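Local structure of IMC sub-compartment protein ISP1 (Toxoplasma gondii, 4CHM) at residues Val8-Arg19 / Lys110-Leu118; Ala22-Leu30 / Ile102-Asp111. The protein is a sub-compartment protein of the parasite's inner membrane complex with a pleckstrin homology fold, belonging to a family critical for replication. All coordinates share one frame; numbering follows the deposited sequence.

How the interactions relate
From the N terminus the chain runs through helix 10-22, turns at Gly23 and enters strand 24-29. Interaction 2 closes the inner loop: after the remaining strands, 101-105 returns to pair with 24-29 as its antiparallel neighbour. A few residues later the chain starts helix 109-125, which crosses helix 10-22 and closes the larger loop of interaction 1, so the strand pairing lies wholly within it. Asp111 takes part in both, meeting Arg19 in interaction 1 and Met24 in interaction 2. They also touch directly, Phe115 CG lying 3.4 Å from Phe106 CZ and Leu16 CD1 3.6 Å from Met24 CE, which ties the two helices to the central strands of the sheet.

Interaction 1: Val8-Arg19 / Lys110-Leu118; sequences VTAADIEDLHRR and KDKTCFVDL
Leu16 fits as a knob into a hole formed by Asp111, Cys114, Phe115 and Leu118. With its CG anti to the backbone N, its CD2 methyl presses tightly on Cys114 CB at 3.5 Å and reaches the edge of the Phe115 ring; a small residue such as cysteine suits this tight spot. The Cys114 sulfur turns the other way, 3.6 Å from Asp12 CB and 3.7 Å from Val8 CG1. Further along, Ile13 sets CD1 3.7 Å from Asp117 CB while its CG2 slides past Leu118, and the Leu118 methyls lie against His17, whose ring meets CD1 obliquely.

Here the C-terminal helix 109-125, which in pleckstrin homology folds caps one end of the beta-sandwich, is crossed almost perpendicularly by the N-terminal helix 10-22; the segment axes make 87° and approach to 9.0 Å. Leu20 extends the apolar patch, touching Phe115 and Leu118.

Two salt bridges border this core. Arg19 meets Asp111 end-on, NH1 to OD2 and NH2 to OD1, the two flat groups only 15° from coplanar. A bend in the arginine chain at chi3 (-81°) also lets NE and NH2 share Asp15 OD2, which should hold the guanidinium against rotation; Arg18 takes Asp15 OD1. The Lys110 chain is extended as far as CE and turns at its last bond, which sets NZ 3.0 Å from Asp12 OD1, well above the carboxylate plane. The other oxygen of Asp12, OD2, accepts from Thr9 N at 2.9 Å, while Asp12 N donates to Thr9 OG1 at 3.2 Å, a capping box that starts the helix.

Interaction 2: Ala22-Leu30 / Ile102-Asp111; sequences AGMAVLVLL and IPLRFDGVKD. With SO4 (sulfate ion), chain H.
Leu27 and Arg105 form an antiparallel hydrogen-bonded pair joining the first and last strands of the pleckstrin homology sheet, with Arg105 N to Leu27 O at 2.8 Å and Leu27 N to Arg105 O at 3.2 Å. Leu29 N still donates to Pro103 O, but Pro103 has no N-H to return the bond, and its CD lies 3.6 Å from Leu29 O, so the pairing is one-sided here. Between these bonds Val28 and Leu104 face each other as a non-hydrogen-bonded pair. The strands are strongly twisted, their segment directions 138° apart, and strands 35-43 and 90-95 flank the pair by backbone bonds.

Apolar contacts follow the Val28-Leu104 face, where Val28 CG2 lies 3.8 Å from Leu104 CD2 and Ile51 packs on both. As the strands part, Val26 CG1 makes an off-centre CH-pi contact with the Phe106 ring, 4.3 Å from its centroid. Met24, its chain bent at chi3 (-69°), brings CE to the edge of that ring, 3.9 Å from CD2; a flexible thioether suits this junction with Leu16 and Arg19 of helix 10-22.

On the face carrying Leu27 and Arg105, one charged group dominates. Asp87 pairs with Arg105 NE, NH2 also bonds to Asn83 O, and Leu29 lays CD2 over the centre of one guanidinium face, 3.8 Å above the plane. The end of the arginine holds a sulfate, probably from the crystallisation liquor: NH2 donates to O2 and NH1 to O4, the latter at 2.8 Å and nearly straight at 170°.

Interaction 1: Val8-Arg19 / Lys110-Leu118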
loop_
_atom_site.group_PDB
_atom_site.type_symbol
_atom_site.label_atom_id
_atom_site.label_comp_id
_atom_site.label_asym_id
_atom_site.label_seq_id
_atom_site.Cartn_x
_atom_site.Cartn_y
_atom_site.Cartn_z
ATOM N N VAL A 8 -1.917 7.005 -14.969
ATOM C CA VAL A 8 -0.789 6.090 -14.903
ATOM C C VAL A 8 -0.714 5.103 -16.097
ATOM O O VAL A 8 -1.717 4.559 -16.543
ATOM C CB VAL A 8 -0.730 5.363 -13.548
ATOM C CG1 VAL A 8 -0.568 6.380 -12.426
ATOM C CG2 VAL A 8 -1.989 4.542 -13.334
ATOM N N THR A 9 0.498 4.869 -16.578
ATOM C CA THR A 9 0.724 3.967 -17.700
ATOM C C THR A 9 1.316 2.642 -17.212
ATOM O O THR A 9 1.668 2.490 -16.019
ATOM C CB THR A 9 1.748 4.576 -18.642
ATOM O OG1 THR A 9 2.928 4.825 -17.903
ATOM C CG2 THR A 9 1.240 5.921 -19.200
ATOM N N ALA A 10 1.510 1.716 -18.150
ATOM C CA ALA A 10 2.129 0.428 -17.823
ATOM C C ALA A 10 3.582 0.619 -17.342
ATOM O O ALA A 10 4.043 -0.039 -16.401
ATOM C CB ALA A 10 2.060 -0.519 -19.023
ATOM N N ALA A 11 4.267 1.570 -17.949
ATOM C CA ALA A 11 5.618 1.932 -17.556
ATOM C C ALA A 11 5.685 2.440 -16.101
ATOM O O ALA A 11 6.643 2.125 -15.355
ATOM C CB ALA A 11 6.135 3.000 -18.492
ATOM N N ASP A 12 4.747 3.319 -15.752
ATOM C CA ASP A 12 4.593 3.794 -14.357
ATOM C C ASP A 12 4.475 2.619 -13.420
ATOM O O ASP A 12 5.154 2.560 -12.401
ATOM C CB ASP A 12 3.319 4.635 -14.217
ATOM C CG ASP A 12 3.434 5.968 -14.895
ATOM O OD1 ASP A 12 4.570 6.416 -15.095
ATOM O OD2 ASP A 12 2.391 6.554 -15.238
ATOM N N ILE A 13 3.552 1.721 -13.734
ATOM C CA ILE A 13 3.295 0.552 -12.889
ATOM C C ILE A 13 4.516 -0.383 -12.824
ATOM O O ILE A 13 4.858 -0.920 -11.765
ATOM C CB ILE A 13 2.054 -0.220 -13.366
ATOM C CG1 ILE A 13 0.796 0.619 -13.134
ATOM C CG2 ILE A 13 1.945 -1.583 -12.664
ATOM C CD1 ILE A 13 -0.396 0.176 -13.977
ATOM N N GLU A 14 5.218 -0.516 -13.935
ATOM C CA GLU A 14 6.382 -1.363 -13.927
ATOM C C GLU A 14 7.521 -0.738 -13.123
ATOM O O GLU A 14 8.329 -1.446 -12.528
ATOM C CB GLU A 14 6.841 -1.700 -15.332
ATOM C CG GLU A 14 8.204 -2.372 -15.356
ATOM C CD GLU A 14 8.228 -3.734 -14.653
ATOM O OE1 GLU A 14 7.158 -4.375 -14.497
ATOM O OE2 GLU A 14 9.335 -4.188 -14.295
ATOM N N ASP A 15 7.594 0.578 -13.132
ATOM C CA ASP A 15 8.582 1.267 -12.354
ATOM C C ASP A 15 8.337 1.066 -10.854
ATOM O O ASP A 15 9.269 0.791 -10.096
ATOM C CB ASP A 15 8.620 2.757 -12.721
ATOM C CG ASP A 15 9.716 3.516 -11.969
ATOM O OD1 ASP A 15 10.881 3.466 -12.394
ATOM O OD2 ASP A 15 9.423 4.093 -10.911
ATOM N N LEU A 16 7.081 1.186 -10.425
ATOM C CA LEU A 16 6.746 0.883 -9.059
ATOM C C LEU A 16 7.085 -0.593 -8.749
ATOM O O LEU A 16 7.591 -0.914 -7.676
ATOM C CB LEU A 16 5.273 1.157 -8.793
ATOM C CG LEU A 16 4.874 0.864 -7.351
ATOM C CD1 LEU A 16 5.732 1.723 -6.425
ATOM C CD2 LEU A 16 3.408 1.150 -7.145
ATOM N N HIS A 17 6.838 -1.474 -9.712
ATOM C CA HIS A 17 7.129 -2.916 -9.535
ATOM C C HIS A 17 8.600 -3.132 -9.244
ATOM O O HIS A 17 8.973 -3.806 -8.268
ATOM C CB HIS A 17 6.726 -3.665 -10.792
ATOM C CG HIS A 17 6.692 -5.153 -10.643
ATOM N ND1 HIS A 17 6.967 -5.976 -11.662
ATOM C CD2 HIS A 17 6.313 -5.965 -9.577
ATOM C CE1 HIS A 17 6.800 -7.251 -11.267
ATOM N NE2 HIS A 17 6.394 -7.243 -9.999
ATOM N N ARG A 18 9.452 -2.488 -10.035
ATOM C CA ARG A 18 10.881 -2.573 -9.813
ATOM C C ARG A 18 11.269 -2.066 -8.414
ATOM O O ARG A 18 12.047 -2.707 -7.718
ATOM C CB ARG A 18 11.645 -1.811 -10.884
ATOM C CG ARG A 18 13.158 -1.920 -10.713
ATOM C CD ARG A 18 13.910 -0.879 -11.527
ATOM N NE ARG A 18 14.259 0.283 -10.709
ATOM C CZ ARG A 18 13.643 1.456 -10.780
ATOM N NH1 ARG A 18 12.657 1.629 -11.648
ATOM N NH2 ARG A 18 14.022 2.459 -9.992
ATOM N N ARG A 19 10.710 -0.955 -7.991
ATOM C CA ARG A 19 11.042 -0.430 -6.686
ATOM C C ARG A 19 10.529 -1.312 -5.537
ATOM O O ARG A 19 11.203 -1.495 -4.571
ATOM C CB ARG A 19 10.608 1.002 -6.540
ATOM C CG ARG A 19 11.413 1.977 -7.364
ATOM C CD ARG A 19 10.892 3.370 -7.193
ATOM N NE ARG A 19 9.745 3.605 -8.007
ATOM C CZ ARG A 19 8.591 4.080 -7.591
ATOM N NH1 ARG A 19 8.430 4.387 -6.349
ATOM N NH2 ARG A 19 7.615 4.255 -8.441
ATOM N N LYS A 110 0.788 9.483 -7.199
ATOM C CA LYS A 110 1.106 8.641 -8.346
ATOM C C LYS A 110 1.522 7.248 -7.936
ATOM O O LYS A 110 1.068 6.272 -8.511
ATOM C CB LYS A 110 2.187 9.268 -9.217
ATOM C CG LYS A 110 2.585 8.414 -10.411
ATOM C CD LYS A 110 3.780 9.033 -11.164
ATOM C CE LYS A 110 4.213 8.160 -12.328
ATOM N NZ LYS A 110 4.702 8.966 -13.480
ATOM N N ASP A 111 2.388 7.164 -6.947
ATOM C CA ASP A 111 2.751 5.898 -6.370
ATOM C C ASP A 111 1.546 5.224 -5.725
ATOM O O ASP A 111 1.337 4.070 -5.906
ATOM C CB ASP A 111 3.886 6.066 -5.373
ATOM C CG ASP A 111 5.246 5.829 -5.995
ATOM O OD1 ASP A 111 5.321 5.533 -7.169
ATOM O OD2 ASP A 111 6.235 5.909 -5.303
ATOM N N LYS A 112 0.731 5.989 -5.030
ATOM C CA LYS A 112 -0.423 5.439 -4.371
ATOM C C LYS A 112 -1.293 4.797 -5.458
ATOM O O LYS A 112 -1.704 3.683 -5.325
ATOM C CB LYS A 112 -1.190 6.570 -3.678
ATOM C CG LYS A 112 -2.431 6.197 -2.883
ATOM C CD LYS A 112 -3.570 5.742 -3.770
ATOM C CE LYS A 112 -4.874 6.433 -3.457
ATOM N NZ LYS A 112 -5.011 7.796 -3.989
ATOM N N THR A 113 -1.500 5.513 -6.555
ATOM C CA THR A 113 -2.336 5.032 -7.631
ATOM C C THR A 113 -1.770 3.807 -8.319
ATOM O O THR A 113 -2.473 2.846 -8.502
ATOM C CB THR A 113 -2.616 6.112 -8.686
ATOM O OG1 THR A 113 -3.203 7.242 -8.076
ATOM C CG2 THR A 113 -3.540 5.592 -9.705
ATOM N N CYS A 114 -0.484 3.835 -8.630
ATOM C CA CYS A 114 0.198 2.665 -9.234
ATOM C C CYS A 114 0.152 1.438 -8.385
ATOM O O CYS A 114 0.098 0.341 -8.912
ATOM C CB CYS A 114 1.668 2.964 -9.554
ATOM S SG CYS A 114 1.878 4.051 -10.951
ATOM N N PHE A 115 0.318 1.611 -7.073
ATOM C CA PHE A 115 0.296 0.479 -6.172
ATOM C C PHE A 115 -0.991 -0.292 -6.272
ATOM O O PHE A 115 -0.990 -1.542 -6.193
ATOM C CB PHE A 115 0.486 0.907 -4.719
ATOM C CG PHE A 115 0.639 -0.262 -3.766
ATOM C CD1 PHE A 115 1.787 -1.063 -3.807
ATOM C CD2 PHE A 115 -0.298 -0.512 -2.802
ATOM C CE1 PHE A 115 1.980 -2.102 -2.890
ATOM C CE2 PHE A 115 -0.159 -1.604 -1.922
ATOM C CZ PHE A 115 0.992 -2.385 -1.962
ATOM N N VAL A 116 -2.106 0.433 -6.300
ATOM C CA VAL A 116 -3.429 -0.221 -6.370
ATOM C C VAL A 116 -3.539 -1.097 -7.622
ATOM O O VAL A 116 -3.901 -2.266 -7.531
ATOM C CB VAL A 116 -4.601 0.805 -6.268
ATOM C CG1 VAL A 116 -5.936 0.152 -6.588
ATOM C CG2 VAL A 116 -4.650 1.397 -4.851
ATOM N N ASP A 117 -3.139 -0.569 -8.762
ATOM C CA ASP A 117 -3.103 -1.328 -10.004
ATOM C C ASP A 117 -2.148 -2.501 -9.989
ATOM O O ASP A 117 -2.508 -3.568 -10.379
ATOM C CB ASP A 117 -2.720 -0.425 -11.149
ATOM C CG ASP A 117 -3.718 0.652 -11.383
ATOM O OD1 ASP A 117 -4.903 0.358 -11.421
ATOM O OD2 ASP A 117 -3.324 1.786 -11.513
ATOM N N LEU A 118 -0.940 -2.304 -9.500
ATOM C CA LEU A 118 0.036 -3.366 -9.439
ATOM C C LEU A 118 -0.404 -4.526 -8.548
ATOM O O LEU A 118 -0.193 -5.659 -8.879
ATOM C CB LEU A 118 1.377 -2.829 -8.952
ATOM C CG LEU A 118 2.494 -3.847 -8.799
ATOM C CD1 LEU A 118 2.850 -4.479 -10.121
ATOM C CD2 LEU A 118 3.713 -3.273 -8.118
#

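Interaction 2: Ala22-Leu30 / Ile102-Asp111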
loop_
_atom_site.group_PDB
_atom_site.type_symbol
_atom_site.label_atom_id
_atom_site.label_comp_id
_atom_site.label_asym_id
_atom_site.label_seq_id
_atom_site.Cartn_x
_atom_site.Cartn_y
_atom_site.Cartn_z
ATOM N N ALA A 22 12.902 -4.125 -5.083
ATOM C CA ALA A 22 14.163 -3.680 -4.507
ATOM C C ALA A 22 13.929 -3.188 -3.059
ATOM O O ALA A 22 14.881 -2.951 -2.293
ATOM C CB ALA A 22 14.753 -2.559 -5.367
ATOM N N GLY A 23 12.657 -3.084 -2.679
ATOM C CA GLY A 23 12.300 -2.495 -1.396
ATOM C C GLY A 23 12.144 -0.997 -1.530
ATOM O O GLY A 23 12.891 -0.377 -2.261
ATOM N N MET A 24 11.122 -0.428 -0.898
ATOM C CA MET A 24 10.875 1.002 -1.032
ATOM C C MET A 24 10.383 1.640 0.278
ATOM O O MET A 24 9.700 0.995 1.088
ATOM C CB MET A 24 9.857 1.264 -2.142
ATOM C CG MET A 24 8.458 0.716 -1.800
ATOM S SD MET A 24 7.316 0.834 -3.203
ATOM C CE MET A 24 7.124 2.617 -3.282
ATOM N N ALA A 25 10.665 2.899 0.452
ATOM C CA ALA A 25 10.275 3.619 1.631
ATOM C C ALA A 25 8.782 3.998 1.674
ATOM O O ALA A 25 8.231 4.566 0.743
ATOM C CB ALA A 25 11.138 4.850 1.780
ATOM N N VAL A 26 8.162 3.675 2.790
ATOM C CA VAL A 26 6.813 4.084 3.083
ATOM C C VAL A 26 6.628 4.334 4.551
ATOM O O VAL A 26 7.433 3.985 5.316
ATOM C CB VAL A 26 5.746 3.043 2.683
ATOM C CG1 VAL A 26 5.668 2.797 1.223
ATOM C CG2 VAL A 26 5.835 1.789 3.484
ATOM N N LEU A 27 5.505 4.916 4.899
ATOM C CA LEU A 27 5.052 4.993 6.265
ATOM C C LEU A 27 3.873 4.110 6.528
ATOM O O LEU A 27 3.027 3.929 5.701
ATOM C CB LEU A 27 4.673 6.399 6.653
ATOM C CG LEU A 27 5.622 7.530 6.406
ATOM C CD1 LEU A 27 5.023 8.801 6.952
ATOM C CD2 LEU A 27 6.945 7.254 7.028
ATOM N N VAL A 28 3.837 3.565 7.714
ATOM C CA VAL A 28 2.653 2.985 8.220
ATOM C C VAL A 28 2.007 3.952 9.197
ATOM O O VAL A 28 2.659 4.557 9.997
ATOM C CB VAL A 28 2.946 1.628 8.851
ATOM C CG1 VAL A 28 1.790 1.124 9.645
ATOM C CG2 VAL A 28 3.390 0.636 7.802
ATOM N N LEU A 29 0.713 4.114 9.087
ATOM C CA LEU A 29 -0.018 5.013 9.980
ATOM C C LEU A 29 -0.785 4.231 11.081
ATOM O O LEU A 29 -1.683 3.412 10.795
ATOM C CB LEU A 29 -0.938 5.951 9.180
ATOM C CG LEU A 29 -0.307 6.639 7.939
ATOM C CD1 LEU A 29 -1.348 7.203 6.979
ATOM C CD2 LEU A 29 0.732 7.717 8.316
ATOM N N LEU A 30 -0.336 4.388 12.325
ATOM C CA LEU A 30 -0.853 3.570 13.410
ATOM C C LEU A 30 -2.204 4.125 13.896
ATOM O O LEU A 30 -2.549 5.302 13.640
ATOM C CB LEU A 30 0.173 3.438 14.566
ATOM C CG LEU A 30 1.508 2.742 14.208
ATOM C CD1 LEU A 30 2.439 2.666 15.411
ATOM C CD2 LEU A 30 1.287 1.341 13.670
ATOM N N ILE A 102 -4.023 -2.374 7.381
ATOM C CA ILE A 102 -2.749 -1.699 7.550
ATOM C C ILE A 102 -2.640 -0.546 6.579
ATOM O O ILE A 102 -2.480 -0.759 5.371
ATOM C CB ILE A 102 -1.575 -2.665 7.339
ATOM C CG1 ILE A 102 -1.625 -3.811 8.384
ATOM C CG2 ILE A 102 -0.248 -1.904 7.451
ATOM C CD1 ILE A 102 -0.528 -4.862 8.199
ATOM N N PRO A 103 -2.648 0.687 7.097
ATOM C CA PRO A 103 -2.578 1.816 6.157
ATOM C C PRO A 103 -1.155 2.217 5.806
ATOM O O PRO A 103 -0.360 2.517 6.688
ATOM C CB PRO A 103 -3.297 2.949 6.920
ATOM C CG PRO A 103 -4.007 2.250 8.089
ATOM C CD PRO A 103 -3.081 1.131 8.433
ATOM N N LEU A 104 -0.853 2.219 4.505
ATOM C CA LEU A 104 0.483 2.549 3.991
ATOM C C LEU A 104 0.378 3.886 3.320
ATOM O O LEU A 104 -0.511 4.105 2.463
ATOM C CB LEU A 104 0.921 1.556 2.925
ATOM C CG LEU A 104 0.947 0.076 3.291
ATOM C CD1 LEU A 104 1.242 -0.743 2.061
ATOM C CD2 LEU A 104 1.968 -0.176 4.363
ATOM N N ARG A 105 1.275 4.790 3.658
ATOM C CA ARG A 105 1.304 6.092 2.948
ATOM C C ARG A 105 2.524 6.159 2.013
ATOM O O ARG A 105 3.653 5.987 2.460
ATOM C CB ARG A 105 1.359 7.257 3.937
ATOM C CG ARG A 105 1.389 8.615 3.210
ATOM C CD ARG A 105 1.518 9.755 4.187
ATOM N NE ARG A 105 0.295 9.972 4.979
ATOM C CZ ARG A 105 0.248 10.778 6.048
ATOM N NH1 ARG A 105 1.371 11.361 6.477
ATOM N NH2 ARG A 105 -0.886 10.943 6.738
ATOM N N PHE A 106 2.270 6.328 0.718
ATOM C CA PHE A 106 3.325 6.401 -0.273
ATOM C C PHE A 106 3.820 7.835 -0.395
ATOM O O PHE A 106 3.241 8.734 0.190
ATOM C CB PHE A 106 2.816 5.868 -1.635
ATOM C CG PHE A 106 2.547 4.395 -1.630
ATOM C CD1 PHE A 106 1.342 3.904 -1.115
ATOM C CD2 PHE A 106 3.564 3.484 -1.962
ATOM C CE1 PHE A 106 1.141 2.533 -0.990
ATOM C CE2 PHE A 106 3.363 2.131 -1.845
ATOM C CZ PHE A 106 2.149 1.647 -1.358
ATOM N N ASP A 107 4.804 8.050 -1.260
ATOM C CA ASP A 107 5.398 9.377 -1.462
ATOM C C ASP A 107 4.457 10.410 -2.096
ATOM O O ASP A 107 4.688 11.598 -1.999
ATOM C CB ASP A 107 6.664 9.252 -2.306
ATOM C CG ASP A 107 7.792 8.585 -1.552
ATOM O OD1 ASP A 107 7.534 8.027 -0.460
ATOM O OD2 ASP A 107 8.943 8.628 -2.030
ATOM N N GLY A 108 3.434 9.960 -2.793
ATOM C CA GLY A 108 2.475 10.894 -3.374
ATOM C C GLY A 108 1.417 10.138 -4.142
ATOM O O GLY A 108 1.327 8.897 -4.039
ATOM N N VAL A 109 0.572 10.876 -4.859
ATOM C CA VAL A 109 -0.643 10.312 -5.417
ATOM C C VAL A 109 -0.323 9.280 -6.488
ATOM O O VAL A 109 -1.029 8.291 -6.626
ATOM C CB VAL A 109 -1.569 11.435 -5.983
ATOM C CG1 VAL A 109 -2.848 10.840 -6.549
ATOM C CG2 VAL A 109 -1.909 12.418 -4.865
ATOM N N LYS A 110 0.788 9.483 -7.199
ATOM C CA LYS A 110 1.106 8.641 -8.346
ATOM C C LYS A 110 1.522 7.248 -7.936
ATOM O O LYS A 110 1.068 6.272 -8.511
ATOM C CB LYS A 110 2.187 9.268 -9.217
ATOM C CG LYS A 110 2.585 8.414 -10.411
ATOM C CD LYS A 110 3.780 9.033 -11.164
ATOM C CE LYS A 110 4.213 8.160 -12.328
ATOM N NZ LYS A 110 4.702 8.966 -13.480
ATOM N N ASP A 111 2.388 7.164 -6.947
ATOM C CA ASP A 111 2.751 5.898 -6.370
ATOM C C ASP A 111 1.546 5.224 -5.725
ATOM O O ASP A 111 1.337 4.070 -5.906
ATOM C CB ASP A 111 3.886 6.066 -5.373
ATOM C CG ASP A 111 5.246 5.829 -5.995
ATOM O OD1 ASP A 111 5.321 5.533 -7.169
ATOM O OD2 ASP A 111 6.235 5.909 -5.303
HETATM S S SO4 H . 0.275 14.216 8.333
HETATM O O1 SO4 H . 0.341 14.972 7.026
HETATM O O2 SO4 H . -1.038 13.456 8.490
HETATM O O3 SO4 H . 0.443 15.161 9.484
HETATM O O4 SO4 H . 1.415 13.250 8.486
#